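Local coordinates for nitrophorin Cim l NP (Cimex lectularius, PDB 2IMQ), which carries nitric oxide on a heme b in the saliva of the bed bug and delivers it to the victim during feeding, causing vasodilation, at residues E19-N24 against P58-N63; E27-N32 against K62-L67; P37-V42 against F129-S134. All coordinates share one frame; numbering follows the deposited sequence. Where two conformers were deposited one is given.

How the interactions relate
Following the chain from the N terminus, the loop after strand 6-17 supplies 19-24, the short helix 26-29 begins 27-32, and strand 39-46 carries most of 37-42. Interaction 1 closes a loop of 33 residues and interaction 2 one of 29, and both end on helix 57-70, where their segments share Lys-62 and Asn-63; both also touch the heme. Interaction 3 spans 86 residues and crosses the other two along the chain, because 37-42 precedes helix 57-70 while 129-134 follows it. Interactions 2 and 3 meet on strand 39-46, where Leu-29 CD2 lies 3.7 Å from Val-42 CG2. Interactions 1 and 2 tie the 19-32 region to helix 57-70 beside the heme; interaction 3 joins the two sheets.

Interaction 1 of 3, residues E19-N24 against P58-N63; sequences ERAPTN and PACVKN. With HEM (protoporphyrin IX containing Fe), chain B.
Ala-21 CB packs against Cys-60 SG at 3.8 Å. The same Ala-21 CB lies over one pyrrole of the heme, 3.6 Å from heme C2B and 3.6 Å from heme C3B. The sulfur and this methyl thus sit on the same face of the porphyrin. Cys-60 is the proximal heme ligand: with SG anti to its own carbonyl carbon (chi1 -74°), the side chain drops from the helix toward the metal, and Cys-60 SG stands 2.8 Å from heme FE. That separation is long for an iron-sulfur bond, consistent with weakened ligation in this ferrous form. The contact joins the loop after strand 6-17 to the first turns of helix 57-70, so that loop and helix together wall one face of the heme pocket in a DNase I-like fold. Glu-19 O, Arg-20 O and Pro-22 CD carry the loop's wall along the porphyrin rim, Pro-22 CD lying 3.6 Å from heme vinyl carbon CBB. Farther from the heme a water links the two segments: it donates to Pro-22 O and accepts from Asn-63 ND2, each at 2.9 Å. Beside it Thr-23 OG1 and Asn-63 ND2 are 4.0 Å apart, their side chains crossing at a slant.

Interaction 2 of 3, residues E27-N32 against K62-L67; sequences ELLGLN and KNFQSL. With HEM (protoporphyrin IX containing Fe), chain B.
Leu-67 CD2 is the bump on the helix side, and it meets the ends of two leucines: Leu-29 CD1 lies 4.2 Å from it and Leu-31 CD1 4.3 Å. Leu-29 CD1 does double duty, since it also approaches Phe-64 CE2 at 4.2 Å, coming obliquely to the ring; the methyl therefore fills the notch between Phe-64 and Leu-67, one helical turn apart. The second bump is a heme methyl, set against the ring face of Phe-64. Heme CMA stands 3.4 Å above the ring plane and over its centre, a CH-pi arrangement in which the methyl sits on the flat aromatic face. A chi1 of -83° places CG beside the backbone N, sending the ring down from the helix between cofactor and leucines. Gly-30, the first residue beyond the short, weakly bonded helix, has positive phi (76°) and completes a Schellman motif; on either side of it Leu-29 and Leu-31 both face 62-67. Leu-25 and Tyr-89 also touch the Phe-64 side chain. Leu-29 rests on Val-12 of strand 6-17 and on Leu-68, while Leu-31 meets Leu-68 and Pro-37, so the contact fills the gap between helices 26-29 and 57-70 over the six-stranded sheet.

Interaction 3 of 3, residues P37-V42 against F129-S134; sequences PDVIAV and FSFTTS
Ser-130 OG, hydrogen-bonded to both Ser-121 OG and Ser-163 OG, lies on the face of strand 127-135 turned from 37-42; the next residue, Phe-131, projects from the other face and meets Val-39 and Ala-41. On this inner face the contact is wholly apolar. Ala-41 CB touches one flank of the Phe-131 ring, 3.6 Å from CD2 and 3.8 Å from CE2, and Val-39 CG1 meets the far end, 3.7 Å from CZ and 3.9 Å from CE1. Both methyls arrive obliquely to the ring. The single ring therefore spans two residues that alternate along strand 39-46, with Ile-40 between them pointing to the other side. With CG anti to the carbonyl carbon (chi1 -67°) the ring extends from Phe-131 toward strand 39-46, while Val-39 directs CG1 at it from a position anti to the backbone N (chi1 176°). The DNase I-like fold is a sandwich of two mixed sheets, and this is one of its interior contacts. Strand 39-46 lies between 84-91 and 6-17 in one sheet, strand 127-135 between 116-124 and 165-169 in the other, and the two segments run in the same general direction. Their nearest CA atoms, those of Ala-41 and Phe-131, are 7.5 Å apart, a spacing that side chains and not backbone bonds must fill. Val-39 shares backbone bonds with Ser-8 and His-10 of its own sheet, whereas from the facing sheet Phe-122 touches both Val-39 and Phe-131, Ile-169 touches Ala-41, and Phe-167 meets the Phe-131 ring with the planes about 15° apart.

Interaction 1 of 3, residues E19-N24 against P58-N63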
loop_
_atom_site.group_PDB
_atom_site.type_symbol
_atom_site.label_atom_id
_atom_site.label_comp_id
_atom_site.label_asym_id
_atom_site.label_seq_id
_atom_site.Cartn_x
_atom_site.Cartn_y
_atom_site.Cartn_z
ATOM N N GLU A 19 -12.439 -9.201 -5.741
ATOM C CA GLU A 19 -11.638 -10.052 -6.625
ATOM C C GLU A 19 -10.688 -10.967 -5.862
ATOM O O GLU A 19 -10.023 -10.543 -4.935
ATOM C CB GLU A 19 -10.873 -9.283 -7.690
ATOM C CG GLU A 19 -11.229 -9.741 -9.108
ATOM C CD GLU A 19 -10.021 -10.240 -9.853
ATOM O OE1 GLU A 19 -10.164 -11.139 -10.707
ATOM O OE2 GLU A 19 -8.912 -9.741 -9.559
ATOM N N ARG A 20 -10.636 -12.228 -6.283
ATOM C CA ARG A 20 -9.638 -13.159 -5.792
ATOM C C ARG A 20 -8.222 -12.781 -6.171
ATOM O O ARG A 20 -7.984 -12.110 -7.165
ATOM C CB ARG A 20 -9.907 -14.557 -6.340
ATOM C CG ARG A 20 -9.706 -14.728 -7.818
ATOM C CD ARG A 20 -9.989 -16.126 -8.274
ATOM N NE ARG A 20 -9.915 -16.283 -9.721
ATOM C CZ ARG A 20 -10.221 -17.413 -10.373
ATOM N NH1 ARG A 20 -10.615 -18.498 -9.705
ATOM N NH2 ARG A 20 -10.131 -17.469 -11.699
ATOM N N ALA A 21 -7.256 -13.201 -5.371
ATOM C CA ALA A 21 -5.874 -13.004 -5.743
ATOM C C ALA A 21 -5.600 -13.628 -7.090
ATOM O O ALA A 21 -6.083 -14.751 -7.400
ATOM C CB ALA A 21 -4.940 -13.583 -4.715
ATOM N N PRO A 22 -4.797 -12.948 -7.908
ATOM C CA PRO A 22 -4.361 -13.532 -9.159
ATOM C C PRO A 22 -3.401 -14.673 -8.882
ATOM O O PRO A 22 -2.903 -14.826 -7.768
ATOM C CB PRO A 22 -3.687 -12.363 -9.889
ATOM C CG PRO A 22 -3.295 -11.453 -8.861
ATOM C CD PRO A 22 -4.226 -11.603 -7.703
ATOM N N THR A 23 -3.183 -15.501 -9.885
ATOM C CA THR A 23 -2.307 -16.647 -9.742
ATOM C C THR A 23 -0.912 -16.311 -10.276
ATOM O O THR A 23 0.044 -16.962 -9.875
ATOM C CB THR A 23 -2.964 -17.868 -10.448
ATOM O OG1 THR A 23 -2.352 -19.091 -10.023
ATOM C CG2 THR A 23 -2.833 -17.814 -11.934
ATOM N N ASN A 24 -0.796 -15.283 -11.135
ATOM C CA ASN A 24 0.485 -14.801 -11.636
ATOM C C ASN A 24 1.020 -13.659 -10.734
ATOM O O ASN A 24 0.581 -12.534 -10.818
ATOM C CB ASN A 24 0.440 -14.506 -13.164
ATOM C CG ASN A 24 0.136 -13.071 -13.545
ATOM O OD1 ASN A 24 -1.016 -12.683 -13.638
ATOM N ND2 ASN A 24 1.202 -12.268 -13.756
ATOM N N PRO A 58 -7.535 -20.145 1.313
ATOM C CA PRO A 58 -6.644 -21.262 1.023
ATOM C C PRO A 58 -5.742 -21.096 -0.207
ATOM O O PRO A 58 -4.557 -21.435 -0.110
ATOM C CB PRO A 58 -7.605 -22.457 0.874
ATOM C CG PRO A 58 -8.702 -22.130 1.772
ATOM C CD PRO A 58 -8.898 -20.596 1.654
ATOM N N ALA A 59 -6.272 -20.583 -1.334
ATOM C CA ALA A 59 -5.435 -20.426 -2.547
ATOM C C ALA A 59 -4.405 -19.320 -2.376
ATOM O O ALA A 59 -3.306 -19.413 -2.879
ATOM C CB ALA A 59 -6.256 -20.154 -3.822
ATOM N N CYS A 60 -4.776 -18.282 -1.649
ATOM C CA CYS A 60 -3.857 -17.197 -1.383
ATOM C C CYS A 60 -2.645 -17.771 -0.662
ATOM O O CYS A 60 -1.511 -17.557 -1.065
ATOM C CB CYS A 60 -4.518 -16.132 -0.518
ATOM S SG CYS A 60 -5.668 -15.159 -1.391
ATOM N N VAL A 61 -2.898 -18.522 0.397
ATOM C CA VAL A 61 -1.801 -19.052 1.203
ATOM C C VAL A 61 -0.963 -19.983 0.346
ATOM O O VAL A 61 0.226 -19.875 0.274
ATOM C CB VAL A 61 -2.338 -19.787 2.458
ATOM C CG1 VAL A 61 -1.220 -20.419 3.255
ATOM C CG2 VAL A 61 -3.075 -18.879 3.363
ATOM N N LYS A 62 -1.621 -20.893 -0.354
ATOM C CA LYS A 62 -0.881 -21.855 -1.157
ATOM C C LYS A 62 0.020 -21.188 -2.171
ATOM O O LYS A 62 1.212 -21.499 -2.278
ATOM C CB LYS A 62 -1.858 -22.795 -1.866
ATOM C CG LYS A 62 -1.198 -24.025 -2.406
ATOM C CD LYS A 62 -2.188 -24.949 -3.063
ATOM C CE LYS A 62 -1.560 -26.286 -3.389
ATOM N NZ LYS A 62 -1.207 -27.073 -2.141
ATOM N N ASN A 63 -0.538 -20.245 -2.935
ATOM C CA ASN A 63 0.204 -19.665 -4.062
ATOM C C ASN A 63 1.267 -18.670 -3.662
ATOM O O ASN A 63 2.354 -18.643 -4.235
ATOM C CB ASN A 63 -0.735 -19.040 -5.085
ATOM C CG ASN A 63 -1.746 -20.059 -5.651
ATOM O OD1 ASN A 63 -1.501 -21.246 -5.611
ATOM N ND2 ASN A 63 -2.880 -19.581 -6.129
HETATM C CHA HEM B . -4.215 -14.461 2.857
HETATM C CHB HEM B . -3.298 -11.542 -0.904
HETATM C CHC HEM B . -7.975 -11.553 -2.039
HETATM C CHD HEM B . -8.994 -14.163 1.819
HETATM C C1A HEM B . -3.536 -13.710 1.941
HETATM C C2A HEM B . -2.108 -13.504 1.882
HETATM C C3A HEM B . -1.883 -12.659 0.845
HETATM C C4A HEM B . -3.136 -12.348 0.220
HETATM C CMA HEM B . -0.523 -12.175 0.374
HETATM C CAA HEM B . -1.028 -14.117 2.802
HETATM C CBA HEM B . -0.541 -15.360 2.009
HETATM C CGA HEM B . 0.484 -16.158 2.800
HETATM O O1A HEM B . 0.086 -16.910 3.688
HETATM O O2A HEM B . 1.702 -16.092 2.497
HETATM C C1B HEM B . -4.482 -11.317 -1.532
HETATM C C2B HEM B . -4.645 -10.533 -2.733
HETATM C C3B HEM B . -5.931 -10.531 -3.064
HETATM C C4B HEM B . -6.625 -11.328 -2.086
HETATM C CMB HEM B . -3.429 -9.920 -3.331
HETATM C CAB HEM B . -6.626 -9.839 -4.226
HETATM C CBB HEM B . -5.945 -9.464 -5.318
HETATM C C1C HEM B . -8.704 -12.285 -1.146
HETATM C C2C HEM B . -10.135 -12.449 -1.112
HETATM C C3C HEM B . -10.392 -13.233 -0.069
HETATM C C4C HEM B . -9.179 -13.462 0.651
HETATM C CMC HEM B . -11.137 -12.007 -2.184
HETATM C CAC HEM B . -11.761 -13.734 0.371
HETATM C CBC HEM B . -12.747 -12.901 0.697
HETATM C C1D HEM B . -7.806 -14.427 2.464
HETATM C C2D HEM B . -7.718 -15.108 3.733
HETATM C C3D HEM B . -6.259 -15.229 4.035
HETATM C C4D HEM B . -5.571 -14.586 2.947
HETATM C CMD HEM B . -8.876 -15.647 4.574
HETATM C CAD HEM B . -5.705 -15.888 5.310
HETATM C CBD HEM B . -5.986 -17.375 5.167
HETATM C CGD HEM B . -5.198 -18.155 6.173
HETATM O O1D HEM B . -5.350 -19.419 6.167
HETATM O O2D HEM B . -4.445 -17.504 6.955
HETATM N NA HEM B . -4.151 -13.012 0.907
HETATM N NB HEM B . -5.713 -11.769 -1.146
HETATM N NC HEM B . -8.164 -12.884 -0.047
HETATM N ND HEM B . -6.516 -14.118 2.050
HETATM FE FE HEM B . -6.132 -13.069 0.365
HETATM O O HOH W 1 -3.656 -16.837 -5.751
#

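Interaction 2 of 3, residues E27-N32 against K62-L67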
loop_
_atom_site.group_PDB
_atom_site.type_symbol
_atom_site.label_atom_id
_atom_site.label_comp_id
_atom_site.label_asym_id
_atom_site.label_seq_id
_atom_site.Cartn_x
_atom_site.Cartn_y
_atom_site.Cartn_z
ATOM N N GLU A 27 4.960 -10.828 -11.223
ATOM C CA GLU A 27 4.828 -9.499 -11.724
ATOM C C GLU A 27 4.262 -8.538 -10.646
ATOM O O GLU A 27 4.768 -7.423 -10.481
ATOM C CB GLU A 27 3.916 -9.495 -12.928
ATOM C CG GLU A 27 3.779 -8.159 -13.609
ATOM C CD GLU A 27 2.885 -8.209 -14.838
ATOM O OE1 GLU A 27 2.758 -7.173 -15.493
ATOM O OE2 GLU A 27 2.294 -9.266 -15.147
ATOM N N LEU A 28 3.240 -8.996 -9.935
ATOM C CA LEU A 28 2.585 -8.216 -8.894
ATOM C C LEU A 28 3.580 -7.754 -7.843
ATOM O O LEU A 28 3.480 -6.650 -7.315
ATOM C CB LEU A 28 1.480 -9.069 -8.260
ATOM C CG LEU A 28 0.610 -8.313 -7.286
ATOM C CD1 LEU A 28 -0.301 -7.334 -7.960
ATOM C CD2 LEU A 28 -0.193 -9.228 -6.415
ATOM N N LEU A 29 4.569 -8.602 -7.535
ATOM C CA LEU A 29 5.521 -8.329 -6.474
ATOM C C LEU A 29 6.832 -7.762 -6.982
ATOM O O LEU A 29 7.731 -7.461 -6.210
ATOM C CB LEU A 29 5.785 -9.592 -5.660
ATOM C CG LEU A 29 4.558 -10.297 -5.153
ATOM C CD1 LEU A 29 4.978 -11.581 -4.494
ATOM C CD2 LEU A 29 3.803 -9.476 -4.251
ATOM N N GLY A 30 6.946 -7.527 -8.280
ATOM C CA GLY A 30 8.121 -6.919 -8.837
ATOM C C GLY A 30 9.299 -7.881 -8.945
ATOM O O GLY A 30 10.411 -7.417 -8.874
ATOM N N LEU A 31 9.024 -9.173 -9.134
ATOM C CA LEU A 31 10.040 -10.251 -9.135
ATOM C C LEU A 31 10.349 -10.780 -10.546
ATOM O O LEU A 31 11.290 -11.567 -10.750
ATOM C CB LEU A 31 9.578 -11.400 -8.234
ATOM C CG LEU A 31 9.315 -10.994 -6.785
ATOM C CD1 LEU A 31 8.817 -12.196 -5.926
ATOM C CD2 LEU A 31 10.489 -10.338 -6.174
ATOM N N ASN A 32 9.594 -10.322 -11.520
ATOM C CA ASN A 32 9.631 -10.866 -12.869
ATOM C C ASN A 32 10.823 -10.437 -13.710
ATOM O O ASN A 32 10.921 -10.881 -14.870
ATOM C CB ASN A 32 8.347 -10.460 -13.608
ATOM C CG ASN A 32 8.222 -8.916 -13.786
ATOM O OD1 ASN A 32 8.015 -8.426 -14.900
ATOM N ND2 ASN A 32 8.342 -8.153 -12.693
ATOM N N LYS A 62 -1.621 -20.893 -0.354
ATOM C CA LYS A 62 -0.881 -21.855 -1.157
ATOM C C LYS A 62 0.020 -21.188 -2.171
ATOM O O LYS A 62 1.212 -21.499 -2.278
ATOM C CB LYS A 62 -1.858 -22.795 -1.866
ATOM C CG LYS A 62 -1.198 -24.025 -2.406
ATOM C CD LYS A 62 -2.188 -24.949 -3.063
ATOM C CE LYS A 62 -1.560 -26.286 -3.389
ATOM N NZ LYS A 62 -1.207 -27.073 -2.141
ATOM N N ASN A 63 -0.538 -20.245 -2.935
ATOM C CA ASN A 63 0.204 -19.665 -4.062
ATOM C C ASN A 63 1.267 -18.670 -3.662
ATOM O O ASN A 63 2.354 -18.643 -4.235
ATOM C CB ASN A 63 -0.735 -19.040 -5.085
ATOM C CG ASN A 63 -1.746 -20.059 -5.651
ATOM O OD1 ASN A 63 -1.501 -21.246 -5.611
ATOM N ND2 ASN A 63 -2.880 -19.581 -6.129
ATOM N N PHE A 64 0.970 -17.844 -2.663
ATOM C CA PHE A 64 1.998 -16.950 -2.165
ATOM C C PHE A 64 3.120 -17.732 -1.507
ATOM O O PHE A 64 4.311 -17.474 -1.791
ATOM C CB PHE A 64 1.454 -15.883 -1.213
ATOM C CG PHE A 64 0.874 -14.699 -1.921
ATOM C CD1 PHE A 64 -0.476 -14.666 -2.235
ATOM C CD2 PHE A 64 1.698 -13.662 -2.320
ATOM C CE1 PHE A 64 -1.005 -13.554 -2.877
ATOM C CE2 PHE A 64 1.195 -12.543 -2.997
ATOM C CZ PHE A 64 -0.148 -12.514 -3.273
ATOM N N GLN A 65 2.749 -18.718 -0.684
ATOM C CA GLN A 65 3.789 -19.472 0.059
ATOM C C GLN A 65 4.605 -20.330 -0.921
ATOM O O GLN A 65 5.815 -20.364 -0.823
ATOM C CB GLN A 65 3.198 -20.275 1.237
ATOM C CG GLN A 65 2.276 -19.540 2.198
ATOM C CD GLN A 65 2.897 -18.802 3.371
ATOM O OE1 GLN A 65 3.821 -17.986 3.217
ATOM N NE2 GLN A 65 2.294 -19.011 4.564
ATOM N N SER A 66 3.962 -20.953 -1.905
ATOM C CA SER A 66 4.677 -21.666 -2.975
ATOM C C SER A 66 5.744 -20.821 -3.667
ATOM O O SER A 66 6.892 -21.257 -3.798
ATOM C CB SER A 66 3.693 -22.212 -4.047
ATOM O OG SER A 66 2.857 -23.215 -3.475
ATOM N N LEU A 67 5.397 -19.607 -4.101
ATOM C CA LEU A 67 6.358 -18.782 -4.826
ATOM C C LEU A 67 7.455 -18.252 -3.907
ATOM O O LEU A 67 8.644 -18.266 -4.259
ATOM C CB LEU A 67 5.642 -17.632 -5.521
ATOM C CG LEU A 67 6.593 -16.533 -6.012
ATOM C CD1 LEU A 67 7.444 -17.039 -7.169
ATOM C CD2 LEU A 67 5.819 -15.255 -6.388
HETATM C CHA HEM B . -4.215 -14.461 2.857
HETATM C CHB HEM B . -3.298 -11.542 -0.904
HETATM C CHC HEM B . -7.975 -11.553 -2.039
HETATM C CHD HEM B . -8.994 -14.163 1.819
HETATM C C1A HEM B . -3.536 -13.710 1.941
HETATM C C2A HEM B . -2.108 -13.504 1.882
HETATM C C3A HEM B . -1.883 -12.659 0.845
HETATM C C4A HEM B . -3.136 -12.348 0.220
HETATM C CMA HEM B . -0.523 -12.175 0.374
HETATM C CAA HEM B . -1.028 -14.117 2.802
HETATM C CBA HEM B . -0.541 -15.360 2.009
HETATM C CGA HEM B . 0.484 -16.158 2.800
HETATM O O1A HEM B . 0.086 -16.910 3.688
HETATM O O2A HEM B . 1.702 -16.092 2.497
HETATM C C1B HEM B . -4.482 -11.317 -1.532
HETATM C C2B HEM B . -4.645 -10.533 -2.733
HETATM C C3B HEM B . -5.931 -10.531 -3.064
HETATM C C4B HEM B . -6.625 -11.328 -2.086
HETATM C CMB HEM B . -3.429 -9.920 -3.331
HETATM C CAB HEM B . -6.626 -9.839 -4.226
HETATM C CBB HEM B . -5.945 -9.464 -5.318
HETATM C C1C HEM B . -8.704 -12.285 -1.146
HETATM C C2C HEM B . -10.135 -12.449 -1.112
HETATM C C3C HEM B . -10.392 -13.233 -0.069
HETATM C C4C HEM B . -9.179 -13.462 0.651
HETATM C CMC HEM B . -11.137 -12.007 -2.184
HETATM C CAC HEM B . -11.761 -13.734 0.371
HETATM C CBC HEM B . -12.747 -12.901 0.697
HETATM C C1D HEM B . -7.806 -14.427 2.464
HETATM C C2D HEM B . -7.718 -15.108 3.733
HETATM C C3D HEM B . -6.259 -15.229 4.035
HETATM C C4D HEM B . -5.571 -14.586 2.947
HETATM C CMD HEM B . -8.876 -15.647 4.574
HETATM C CAD HEM B . -5.705 -15.888 5.310
HETATM C CBD HEM B . -5.986 -17.375 5.167
HETATM C CGD HEM B . -5.198 -18.155 6.173
HETATM O O1D HEM B . -5.350 -19.419 6.167
HETATM O O2D HEM B . -4.445 -17.504 6.955
HETATM N NA HEM B . -4.151 -13.012 0.907
HETATM N NB HEM B . -5.713 -11.769 -1.146
HETATM N NC HEM B . -8.164 -12.884 -0.047
HETATM N ND HEM B . -6.516 -14.118 2.050
HETATM FE FE HEM B . -6.132 -13.069 0.365
#

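Interaction 3 of 3, residues P37-V42 against F129-S134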
loop_
_atom_site.group_PDB
_atom_site.type_symbol
_atom_site.label_atom_id
_atom_site.label_comp_id
_atom_site.label_asym_id
_atom_site.label_seq_id
_atom_site.Cartn_x
_atom_site.Cartn_y
_atom_site.Cartn_z
ATOM N N PRO A 37 14.194 -8.610 -3.602
ATOM C CA PRO A 37 14.137 -7.634 -2.538
ATOM C C PRO A 37 14.212 -8.274 -1.199
ATOM O O PRO A 37 13.778 -9.403 -1.000
ATOM C CB PRO A 37 12.776 -6.997 -2.726
ATOM C CG PRO A 37 11.976 -7.985 -3.442
ATOM C CD PRO A 37 12.957 -8.658 -4.381
ATOM N N ASP A 38 14.731 -7.549 -0.221
ATOM C CA ASP A 38 14.826 -8.063 1.135
ATOM C C ASP A 38 13.516 -8.181 1.874
ATOM O O ASP A 38 13.302 -9.124 2.630
ATOM C CB ASP A 38 15.820 -7.210 1.905
ATOM C CG ASP A 38 17.163 -7.202 1.257
ATOM O OD1 ASP A 38 17.819 -8.290 1.241
ATOM O OD2 ASP A 38 17.596 -6.193 0.651
ATOM N N VAL A 39 12.618 -7.215 1.633
ATOM C CA VAL A 39 11.322 -7.161 2.292
ATOM C C VAL A 39 10.250 -6.941 1.226
ATOM O O VAL A 39 10.464 -6.167 0.288
ATOM C CB VAL A 39 11.282 -5.983 3.311
ATOM C CG1 VAL A 39 9.914 -5.879 3.917
ATOM C CG2 VAL A 39 12.421 -6.186 4.297
ATOM N N ILE A 40 9.150 -7.652 1.375
ATOM C CA ILE A 40 7.978 -7.426 0.502
ATOM C C ILE A 40 6.741 -7.258 1.345
ATOM O O ILE A 40 6.492 -8.034 2.281
ATOM C CB ILE A 40 7.755 -8.661 -0.418
ATOM C CG1 ILE A 40 8.942 -8.920 -1.347
ATOM C CG2 ILE A 40 6.540 -8.482 -1.265
ATOM C CD1 ILE A 40 8.856 -10.265 -2.099
ATOM N N ALA A 41 5.955 -6.220 1.051
ATOM C CA ALA A 41 4.704 -6.002 1.743
ATOM C C ALA A 41 3.572 -5.941 0.709
ATOM O O ALA A 41 3.750 -5.314 -0.345
ATOM C CB ALA A 41 4.738 -4.755 2.543
ATOM N N VAL A 42 2.483 -6.607 1.022
ATOM C CA VAL A 42 1.289 -6.680 0.183
ATOM C C VAL A 42 0.066 -6.203 0.936
ATOM O O VAL A 42 -0.260 -6.764 1.974
ATOM C CB VAL A 42 1.038 -8.153 -0.264
ATOM C CG1 VAL A 42 -0.174 -8.235 -1.191
ATOM C CG2 VAL A 42 2.333 -8.719 -0.942
ATOM N N PHE A 129 11.392 -1.378 11.132
ATOM C CA PHE A 129 10.480 -1.189 9.972
ATOM C C PHE A 129 9.042 -1.204 10.438
ATOM O O PHE A 129 8.676 -2.017 11.278
ATOM C CB PHE A 129 10.642 -2.331 8.953
ATOM C CG PHE A 129 11.905 -2.296 8.181
ATOM C CD1 PHE A 129 13.111 -2.706 8.758
ATOM C CD2 PHE A 129 11.917 -1.884 6.868
ATOM C CE1 PHE A 129 14.299 -2.680 8.041
ATOM C CE2 PHE A 129 13.084 -1.859 6.145
ATOM C CZ PHE A 129 14.292 -2.277 6.750
ATOM N N SER A 130 8.205 -0.336 9.855
ATOM C CA SER A 130 6.771 -0.379 10.068
ATOM C C SER A 130 6.113 -0.242 8.711
ATOM O O SER A 130 6.483 0.600 7.945
ATOM C CB SER A 130 6.272 0.761 10.997
ATOM O OG SER A 130 6.797 0.637 12.323
ATOM N N PHE A 131 5.141 -1.092 8.529
ATOM C CA PHE A 131 4.239 -1.088 7.362
ATOM C C PHE A 131 2.798 -0.907 7.786
ATOM O O PHE A 131 2.293 -1.666 8.610
ATOM C CB PHE A 131 4.359 -2.401 6.577
ATOM C CG PHE A 131 5.694 -2.570 5.921
ATOM C CD1 PHE A 131 6.784 -3.049 6.645
ATOM C CD2 PHE A 131 5.907 -2.123 4.639
ATOM C CE1 PHE A 131 8.011 -3.160 6.040
ATOM C CE2 PHE A 131 7.129 -2.241 4.041
ATOM C CZ PHE A 131 8.194 -2.740 4.747
ATOM N N THR A 132 2.133 0.112 7.234
ATOM C CA THR A 132 0.767 0.430 7.508
ATOM C C THR A 132 -0.066 0.293 6.256
ATOM O O THR A 132 0.344 0.694 5.188
ATOM C CB THR A 132 0.664 1.882 8.019
ATOM O OG1 THR A 132 1.358 1.952 9.248
ATOM C CG2 THR A 132 -0.764 2.342 8.256
ATOM N N THR A 133 -1.263 -0.219 6.458
ATOM C CA THR A 133 -2.349 0.003 5.480
ATOM C C THR A 133 -3.590 0.564 6.189
ATOM O O THR A 133 -3.733 0.417 7.409
ATOM C CB THR A 133 -2.661 -1.278 4.668
ATOM O OG1 THR A 133 -3.443 -0.945 3.499
ATOM C CG2 THR A 133 -3.418 -2.291 5.422
ATOM N N SER A 134 -4.484 1.201 5.444
ATOM C CA SER A 134 -5.641 1.812 6.034
ATOM C C SER A 134 -6.763 1.852 5.035
ATOM O O SER A 134 -6.562 1.709 3.820
ATOM C CB SER A 134 -5.291 3.187 6.541
ATOM O OG SER A 134 -4.852 4.023 5.459
#